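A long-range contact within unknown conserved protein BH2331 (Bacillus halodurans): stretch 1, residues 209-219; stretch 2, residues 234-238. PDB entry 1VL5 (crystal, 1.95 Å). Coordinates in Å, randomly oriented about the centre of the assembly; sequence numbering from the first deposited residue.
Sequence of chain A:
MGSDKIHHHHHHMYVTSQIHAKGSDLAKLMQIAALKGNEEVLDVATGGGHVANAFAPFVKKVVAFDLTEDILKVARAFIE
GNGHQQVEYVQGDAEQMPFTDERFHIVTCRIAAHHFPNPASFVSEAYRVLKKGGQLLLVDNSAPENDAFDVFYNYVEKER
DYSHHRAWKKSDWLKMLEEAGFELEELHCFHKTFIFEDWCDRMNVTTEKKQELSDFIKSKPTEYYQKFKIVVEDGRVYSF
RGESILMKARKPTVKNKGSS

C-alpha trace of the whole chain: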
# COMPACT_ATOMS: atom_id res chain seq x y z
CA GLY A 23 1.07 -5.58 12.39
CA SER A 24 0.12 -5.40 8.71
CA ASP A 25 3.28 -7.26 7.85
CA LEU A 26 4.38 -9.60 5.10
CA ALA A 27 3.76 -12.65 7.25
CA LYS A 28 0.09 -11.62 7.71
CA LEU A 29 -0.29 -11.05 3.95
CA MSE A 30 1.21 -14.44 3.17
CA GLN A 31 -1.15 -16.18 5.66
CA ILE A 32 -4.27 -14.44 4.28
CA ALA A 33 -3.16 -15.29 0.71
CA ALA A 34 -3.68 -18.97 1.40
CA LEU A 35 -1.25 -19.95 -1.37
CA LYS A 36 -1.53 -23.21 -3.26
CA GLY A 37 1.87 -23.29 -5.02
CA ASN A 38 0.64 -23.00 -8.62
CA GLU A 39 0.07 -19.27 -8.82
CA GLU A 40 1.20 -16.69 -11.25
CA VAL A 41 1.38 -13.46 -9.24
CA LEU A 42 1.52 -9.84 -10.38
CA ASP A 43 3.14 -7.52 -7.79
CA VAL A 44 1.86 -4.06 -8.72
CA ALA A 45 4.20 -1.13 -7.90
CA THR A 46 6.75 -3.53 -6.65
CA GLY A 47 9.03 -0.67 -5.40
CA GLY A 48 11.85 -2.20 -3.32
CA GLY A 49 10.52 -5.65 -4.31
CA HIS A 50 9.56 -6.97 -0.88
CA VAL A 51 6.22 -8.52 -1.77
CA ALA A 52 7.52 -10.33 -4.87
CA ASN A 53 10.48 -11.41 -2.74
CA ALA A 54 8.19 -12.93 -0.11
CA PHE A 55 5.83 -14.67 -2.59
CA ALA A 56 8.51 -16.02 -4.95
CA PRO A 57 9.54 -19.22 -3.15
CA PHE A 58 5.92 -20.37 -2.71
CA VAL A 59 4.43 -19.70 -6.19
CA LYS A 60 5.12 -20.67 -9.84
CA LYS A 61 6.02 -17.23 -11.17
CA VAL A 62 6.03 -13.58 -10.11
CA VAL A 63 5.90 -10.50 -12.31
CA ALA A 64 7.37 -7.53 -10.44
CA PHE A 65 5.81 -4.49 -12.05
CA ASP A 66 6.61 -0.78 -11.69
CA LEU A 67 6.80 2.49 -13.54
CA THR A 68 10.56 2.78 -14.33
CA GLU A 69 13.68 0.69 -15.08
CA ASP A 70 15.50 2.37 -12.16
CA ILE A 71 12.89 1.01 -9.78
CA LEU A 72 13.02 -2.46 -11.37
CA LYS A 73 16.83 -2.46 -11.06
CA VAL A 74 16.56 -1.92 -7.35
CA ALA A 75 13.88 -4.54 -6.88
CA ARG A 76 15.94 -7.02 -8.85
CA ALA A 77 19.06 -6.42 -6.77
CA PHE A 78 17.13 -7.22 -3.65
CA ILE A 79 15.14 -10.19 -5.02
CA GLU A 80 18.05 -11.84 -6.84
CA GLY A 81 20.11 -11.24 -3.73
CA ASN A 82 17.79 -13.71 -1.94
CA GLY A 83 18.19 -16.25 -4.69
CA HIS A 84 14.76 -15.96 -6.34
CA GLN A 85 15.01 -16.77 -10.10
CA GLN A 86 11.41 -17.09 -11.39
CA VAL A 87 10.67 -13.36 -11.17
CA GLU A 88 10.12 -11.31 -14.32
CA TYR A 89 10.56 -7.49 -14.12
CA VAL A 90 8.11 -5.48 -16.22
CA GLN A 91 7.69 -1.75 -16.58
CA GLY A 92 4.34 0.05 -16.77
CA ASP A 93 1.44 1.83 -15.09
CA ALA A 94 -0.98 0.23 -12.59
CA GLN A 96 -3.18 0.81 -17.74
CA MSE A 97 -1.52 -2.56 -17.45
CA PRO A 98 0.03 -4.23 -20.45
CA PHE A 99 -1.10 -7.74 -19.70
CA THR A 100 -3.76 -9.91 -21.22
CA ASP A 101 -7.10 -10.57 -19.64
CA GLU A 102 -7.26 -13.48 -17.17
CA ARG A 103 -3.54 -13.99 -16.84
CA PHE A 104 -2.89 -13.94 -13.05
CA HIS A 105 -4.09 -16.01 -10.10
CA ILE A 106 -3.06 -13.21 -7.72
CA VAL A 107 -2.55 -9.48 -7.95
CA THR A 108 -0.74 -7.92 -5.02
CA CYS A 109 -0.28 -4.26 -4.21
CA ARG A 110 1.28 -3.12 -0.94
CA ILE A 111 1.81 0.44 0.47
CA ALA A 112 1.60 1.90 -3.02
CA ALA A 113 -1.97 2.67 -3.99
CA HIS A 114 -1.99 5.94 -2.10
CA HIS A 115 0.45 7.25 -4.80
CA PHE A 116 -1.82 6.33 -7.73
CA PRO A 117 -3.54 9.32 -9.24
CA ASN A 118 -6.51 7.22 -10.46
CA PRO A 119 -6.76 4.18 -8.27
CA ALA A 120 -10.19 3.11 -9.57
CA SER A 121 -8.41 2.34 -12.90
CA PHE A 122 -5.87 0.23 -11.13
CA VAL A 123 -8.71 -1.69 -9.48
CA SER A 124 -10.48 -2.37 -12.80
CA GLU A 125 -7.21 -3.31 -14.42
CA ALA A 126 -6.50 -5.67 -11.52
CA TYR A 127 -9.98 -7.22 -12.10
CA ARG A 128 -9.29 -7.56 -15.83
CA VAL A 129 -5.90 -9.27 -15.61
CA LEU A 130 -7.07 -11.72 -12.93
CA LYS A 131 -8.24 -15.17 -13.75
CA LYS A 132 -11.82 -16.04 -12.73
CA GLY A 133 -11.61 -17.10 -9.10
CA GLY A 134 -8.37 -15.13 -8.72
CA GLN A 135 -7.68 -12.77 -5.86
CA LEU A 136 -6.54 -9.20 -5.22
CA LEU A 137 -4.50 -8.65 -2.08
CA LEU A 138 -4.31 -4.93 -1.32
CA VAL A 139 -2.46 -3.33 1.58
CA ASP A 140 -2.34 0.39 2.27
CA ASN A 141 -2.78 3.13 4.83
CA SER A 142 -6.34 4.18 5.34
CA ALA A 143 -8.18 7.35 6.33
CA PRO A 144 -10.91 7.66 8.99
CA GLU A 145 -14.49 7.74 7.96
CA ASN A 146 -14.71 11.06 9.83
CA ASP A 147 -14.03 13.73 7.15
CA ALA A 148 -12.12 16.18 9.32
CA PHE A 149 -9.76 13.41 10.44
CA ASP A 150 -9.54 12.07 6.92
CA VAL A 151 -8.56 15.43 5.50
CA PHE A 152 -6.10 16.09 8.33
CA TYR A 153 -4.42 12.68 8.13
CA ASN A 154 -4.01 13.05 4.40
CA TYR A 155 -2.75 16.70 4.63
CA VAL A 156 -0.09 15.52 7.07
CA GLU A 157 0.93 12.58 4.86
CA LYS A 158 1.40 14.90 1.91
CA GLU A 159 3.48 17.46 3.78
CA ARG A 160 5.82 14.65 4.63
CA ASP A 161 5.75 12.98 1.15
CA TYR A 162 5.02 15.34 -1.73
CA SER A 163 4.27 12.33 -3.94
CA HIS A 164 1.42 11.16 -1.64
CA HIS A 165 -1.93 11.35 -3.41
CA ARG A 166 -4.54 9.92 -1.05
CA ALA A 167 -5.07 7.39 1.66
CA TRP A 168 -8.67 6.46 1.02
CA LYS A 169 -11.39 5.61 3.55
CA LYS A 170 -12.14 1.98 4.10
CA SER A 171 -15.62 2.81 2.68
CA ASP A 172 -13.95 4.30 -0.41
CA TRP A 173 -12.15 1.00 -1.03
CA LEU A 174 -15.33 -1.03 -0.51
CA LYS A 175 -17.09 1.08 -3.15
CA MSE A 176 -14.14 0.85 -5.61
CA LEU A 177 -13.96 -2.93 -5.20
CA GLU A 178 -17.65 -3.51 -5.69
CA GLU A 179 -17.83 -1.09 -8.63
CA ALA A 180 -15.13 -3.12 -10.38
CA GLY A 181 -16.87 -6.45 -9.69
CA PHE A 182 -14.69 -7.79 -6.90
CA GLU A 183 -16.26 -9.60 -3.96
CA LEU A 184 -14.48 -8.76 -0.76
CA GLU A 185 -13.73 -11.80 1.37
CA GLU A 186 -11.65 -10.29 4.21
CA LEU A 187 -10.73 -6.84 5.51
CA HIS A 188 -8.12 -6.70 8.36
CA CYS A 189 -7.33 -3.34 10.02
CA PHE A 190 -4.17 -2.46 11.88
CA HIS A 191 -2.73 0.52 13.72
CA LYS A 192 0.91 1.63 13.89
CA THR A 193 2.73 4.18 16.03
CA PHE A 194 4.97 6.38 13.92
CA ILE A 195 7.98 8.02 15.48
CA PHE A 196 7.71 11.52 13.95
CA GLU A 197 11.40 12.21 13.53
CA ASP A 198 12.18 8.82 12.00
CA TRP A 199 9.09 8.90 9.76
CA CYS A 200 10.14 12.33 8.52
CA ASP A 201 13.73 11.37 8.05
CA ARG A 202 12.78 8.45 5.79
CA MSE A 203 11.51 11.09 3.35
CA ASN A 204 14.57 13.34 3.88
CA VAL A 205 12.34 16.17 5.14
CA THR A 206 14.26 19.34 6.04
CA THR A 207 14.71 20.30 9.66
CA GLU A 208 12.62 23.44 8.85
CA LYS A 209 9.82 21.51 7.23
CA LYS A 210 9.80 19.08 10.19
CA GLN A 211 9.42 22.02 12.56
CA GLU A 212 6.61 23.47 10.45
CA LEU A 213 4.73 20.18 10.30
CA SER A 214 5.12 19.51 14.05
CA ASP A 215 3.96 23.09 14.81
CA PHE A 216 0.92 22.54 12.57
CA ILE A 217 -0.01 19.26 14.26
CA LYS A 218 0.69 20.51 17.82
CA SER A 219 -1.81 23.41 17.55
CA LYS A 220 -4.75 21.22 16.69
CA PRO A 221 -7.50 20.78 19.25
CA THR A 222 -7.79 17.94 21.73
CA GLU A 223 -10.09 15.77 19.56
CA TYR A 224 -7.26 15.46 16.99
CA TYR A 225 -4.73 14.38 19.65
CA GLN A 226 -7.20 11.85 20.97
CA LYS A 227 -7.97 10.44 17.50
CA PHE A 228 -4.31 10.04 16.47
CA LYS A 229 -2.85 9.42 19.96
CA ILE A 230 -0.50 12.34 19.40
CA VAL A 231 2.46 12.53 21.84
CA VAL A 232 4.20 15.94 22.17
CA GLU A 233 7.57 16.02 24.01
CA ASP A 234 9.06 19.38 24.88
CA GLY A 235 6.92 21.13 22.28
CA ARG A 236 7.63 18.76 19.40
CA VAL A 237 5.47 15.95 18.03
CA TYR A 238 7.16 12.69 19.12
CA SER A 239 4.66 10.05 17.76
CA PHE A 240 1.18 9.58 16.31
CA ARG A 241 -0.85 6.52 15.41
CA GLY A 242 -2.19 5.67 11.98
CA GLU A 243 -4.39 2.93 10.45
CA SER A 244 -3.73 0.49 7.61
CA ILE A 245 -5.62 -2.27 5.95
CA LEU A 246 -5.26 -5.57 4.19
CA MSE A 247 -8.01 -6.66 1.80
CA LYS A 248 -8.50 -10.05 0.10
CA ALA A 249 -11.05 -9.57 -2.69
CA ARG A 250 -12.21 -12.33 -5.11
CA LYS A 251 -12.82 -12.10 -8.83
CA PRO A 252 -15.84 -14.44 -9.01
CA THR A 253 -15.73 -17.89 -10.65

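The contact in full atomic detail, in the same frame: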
# COMPACT_ATOMS: atom_id res chain seq x y z
N LYS A 209 11.10 22.07 7.58
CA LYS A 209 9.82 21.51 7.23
C LYS A 209 9.29 20.62 8.38
O LYS A 209 8.09 20.57 8.66
CB LYS A 209 9.94 20.75 5.92
CG LYS A 209 8.64 20.08 5.43
CD LYS A 209 7.57 21.13 5.15
CE LYS A 209 6.44 20.63 4.31
NZ LYS A 209 6.81 20.21 2.95
N LYS A 210 10.21 19.93 9.07
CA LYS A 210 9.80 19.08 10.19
C LYS A 210 9.27 19.96 11.31
O LYS A 210 8.30 19.60 11.98
CB LYS A 210 10.94 18.16 10.69
CG LYS A 210 11.42 17.12 9.64
CD LYS A 210 12.52 16.12 10.20
CE LYS A 210 13.76 16.81 10.57
NZ LYS A 210 14.84 15.84 10.94
N GLN A 211 9.88 21.12 11.52
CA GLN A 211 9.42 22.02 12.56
C GLN A 211 8.02 22.57 12.20
O GLN A 211 7.14 22.75 13.05
CB GLN A 211 10.38 23.22 12.69
CG GLN A 211 10.03 24.16 13.83
CD GLN A 211 10.20 23.45 15.16
OE1 GLN A 211 11.31 23.02 15.49
NE2 GLN A 211 9.13 23.30 15.92
N GLU A 212 7.85 22.88 10.92
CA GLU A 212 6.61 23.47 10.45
C GLU A 212 5.49 22.45 10.64
O GLU A 212 4.42 22.75 11.13
CB GLU A 212 6.74 23.85 8.98
CG GLU A 212 5.47 24.45 8.43
CD GLU A 212 5.50 24.60 6.93
OE1 GLU A 212 5.68 23.57 6.26
OE2 GLU A 212 5.36 25.73 6.44
N LEU A 213 5.76 21.22 10.25
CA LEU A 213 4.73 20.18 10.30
C LEU A 213 4.36 19.84 11.76
O LEU A 213 3.20 19.70 12.11
CB LEU A 213 5.21 18.95 9.55
CG LEU A 213 4.30 17.72 9.55
CD1 LEU A 213 2.87 18.07 9.12
CD2 LEU A 213 4.87 16.68 8.60
N SER A 214 5.37 19.74 12.62
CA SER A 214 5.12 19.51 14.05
C SER A 214 4.27 20.68 14.65
O SER A 214 3.29 20.46 15.34
CB SER A 214 6.46 19.35 14.75
OG SER A 214 6.32 19.33 16.16
N ASP A 215 4.68 21.90 14.36
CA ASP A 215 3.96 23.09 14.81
C ASP A 215 2.51 23.05 14.35
O ASP A 215 1.60 23.31 15.16
CB ASP A 215 4.65 24.38 14.28
CG ASP A 215 5.90 24.73 15.04
OD1 ASP A 215 6.09 24.18 16.14
OD2 ASP A 215 6.69 25.58 14.53
N PHE A 216 2.29 22.66 13.09
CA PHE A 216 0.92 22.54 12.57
C PHE A 216 0.07 21.47 13.31
O PHE A 216 -1.13 21.66 13.63
CB PHE A 216 0.99 22.23 11.05
CG PHE A 216 -0.34 21.81 10.45
CD1 PHE A 216 -1.26 22.75 10.01
CD2 PHE A 216 -0.68 20.46 10.35
CE1 PHE A 216 -2.51 22.36 9.48
CE2 PHE A 216 -1.90 20.07 9.82
CZ PHE A 216 -2.82 21.03 9.38
N ILE A 217 0.66 20.30 13.50
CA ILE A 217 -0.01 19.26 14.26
C ILE A 217 -0.25 19.65 15.75
O ILE A 217 -1.35 19.40 16.30
CB ILE A 217 0.80 17.97 14.20
CG1 ILE A 217 0.89 17.46 12.76
CG2 ILE A 217 0.26 16.93 15.15
CD1 ILE A 217 1.96 16.36 12.62
N LYS A 218 0.76 20.25 16.38
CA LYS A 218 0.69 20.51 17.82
C LYS A 218 -0.47 21.47 18.19
O LYS A 218 -1.01 21.43 19.32
CB LYS A 218 2.03 21.06 18.32
CG LYS A 218 1.92 21.94 19.61
CD LYS A 218 3.26 22.43 20.19
CE LYS A 218 3.19 23.99 20.57
NZ LYS A 218 2.14 24.51 21.59
N SER A 219 -0.82 22.35 17.26
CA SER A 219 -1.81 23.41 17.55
C SER A 219 -3.23 22.95 17.38
O SER A 219 -4.15 23.68 17.70
CB SER A 219 -1.56 24.62 16.65
OG SER A 219 -1.62 24.19 15.29
N ASP A 234 8.36 18.13 24.84
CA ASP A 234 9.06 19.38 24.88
C ASP A 234 8.66 20.30 23.72
O ASP A 234 9.46 21.04 23.21
CB ASP A 234 10.56 19.13 24.90
CG ASP A 234 11.01 18.17 26.04
OD1 ASP A 234 10.20 17.69 26.89
OD2 ASP A 234 12.21 17.86 26.04
N GLY A 235 7.40 20.25 23.32
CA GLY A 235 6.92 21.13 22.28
C GLY A 235 7.05 20.59 20.86
O GLY A 235 6.65 21.27 19.91
N ARG A 236 7.54 19.37 20.71
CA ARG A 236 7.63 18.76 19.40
C ARG A 236 6.82 17.48 19.35
O ARG A 236 6.79 16.74 20.34
CB ARG A 236 9.08 18.49 19.14
CG ARG A 236 9.38 18.23 17.74
CD ARG A 236 10.87 18.13 17.60
NE ARG A 236 11.23 17.81 16.23
CZ ARG A 236 11.44 18.70 15.28
NH1 ARG A 236 11.33 20.00 15.53
NH2 ARG A 236 11.77 18.28 14.06
N VAL A 237 6.17 17.22 18.23
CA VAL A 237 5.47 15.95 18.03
C VAL A 237 6.50 14.82 18.06
O VAL A 237 7.43 14.85 17.27
CB VAL A 237 4.72 15.90 16.72
CG1 VAL A 237 4.08 14.53 16.51
CG2 VAL A 237 3.67 16.99 16.65
N TYR A 238 6.29 13.83 18.95
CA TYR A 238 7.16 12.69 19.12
C TYR A 238 6.63 11.49 18.34
O TYR A 238 7.40 10.87 17.61
CB TYR A 238 7.37 12.36 20.62
CG TYR A 238 8.11 11.07 20.75
CD1 TYR A 238 9.47 11.01 20.56
CD2 TYR A 238 7.45 9.89 21.01
CE1 TYR A 238 10.15 9.81 20.61
CE2 TYR A 238 8.14 8.67 21.08
CZ TYR A 238 9.49 8.65 20.86
OH TYR A 238 10.20 7.46 20.89
O HOH W 1 6.38 21.74 17.21

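The first stretch is almost entirely helical and continues a helix that begins earlier in the chain. The second turns through Asp234 and Gly235 before entering a strand at Arg236. Helix and strand cross almost at right angles, 87° between their N-to-C directions, and their axes approach to 7.4 Å. The contact buries 370 Å², summed over both sides, and the closest CA atoms are those of Ser214 and Val237, 5.4 Å apart. Within the helix the usual i to i+4 bonds run without a break, from Leu213 N to Lys209 O (2.9 Å) as far as Lys218 N to Ser214 O (2.7 Å), with a weak one following from Ser219 N to Asp215 O (3.3 Å). These bonds use the helix amides from Leu213 on, and the links across to the strand are made by side chains.

Ser214 stands at the centre. Its CA-to-CB bond points toward the strand, and its side chain is small and ends in a polar atom, here set within reach of the strand backbone. The amide of Val237 donates to it, with Val237 N to Ser214 OG at 3.0 Å and a nearly straight N-H...O angle of 173°. The same hydroxyl donates to a water, Ser214 OG lying 2.6 Å from the water O, so one oxygen serves as both acceptor and donor. That water donates in turn to Gly235 O at 2.8 Å and to Asp215 OD1 at 2.7 Å, bridging helix and turn. Asp215 points away at CB, yet its carboxylate curls back far enough to take part; it also accepts from its own helix, with Gln211 NE2 to Asp215 OD1 at 3.2 Å.

Gly235 has phi/psi of 90/1°, where a CB would be jammed against the carbonyl O of the preceding residue. Glycine alone escapes that strain, so the backbone itself accounts for its presence here. Its carbonyl also meets the aliphatic part of Lys218, with Lys218 CD 3.6 Å from Gly235 O.

Val237 also points toward the helix. Its CG2 lies 3.7 Å from CG2 of Ile217, one turn of helix nearly on from Ser214, and 3.6 Å from Ser214 OG. Both branched residues are buried, and their compact, apolar side chains close the space beside the hydrogen bond without needing polar partners of their own.

Arg236 points away at CB, as expected for the neighbour of Val237 in a strand, but its long side chain, with chi1 to chi3 all t, runs back along the helix. The guanidinium reaches Gln211, whose OE1 lies 3.0 Å from Arg236 NH1 at the edge of the group and near its plane. Lys210 meets it through carbon, CB to Arg236 NH2 at 3.5 Å, while the Lys210 NZ is hydrogen-bonded elsewhere in the structure. An extended arginine suits this place because it carries contact about a helical turn beyond Ser214.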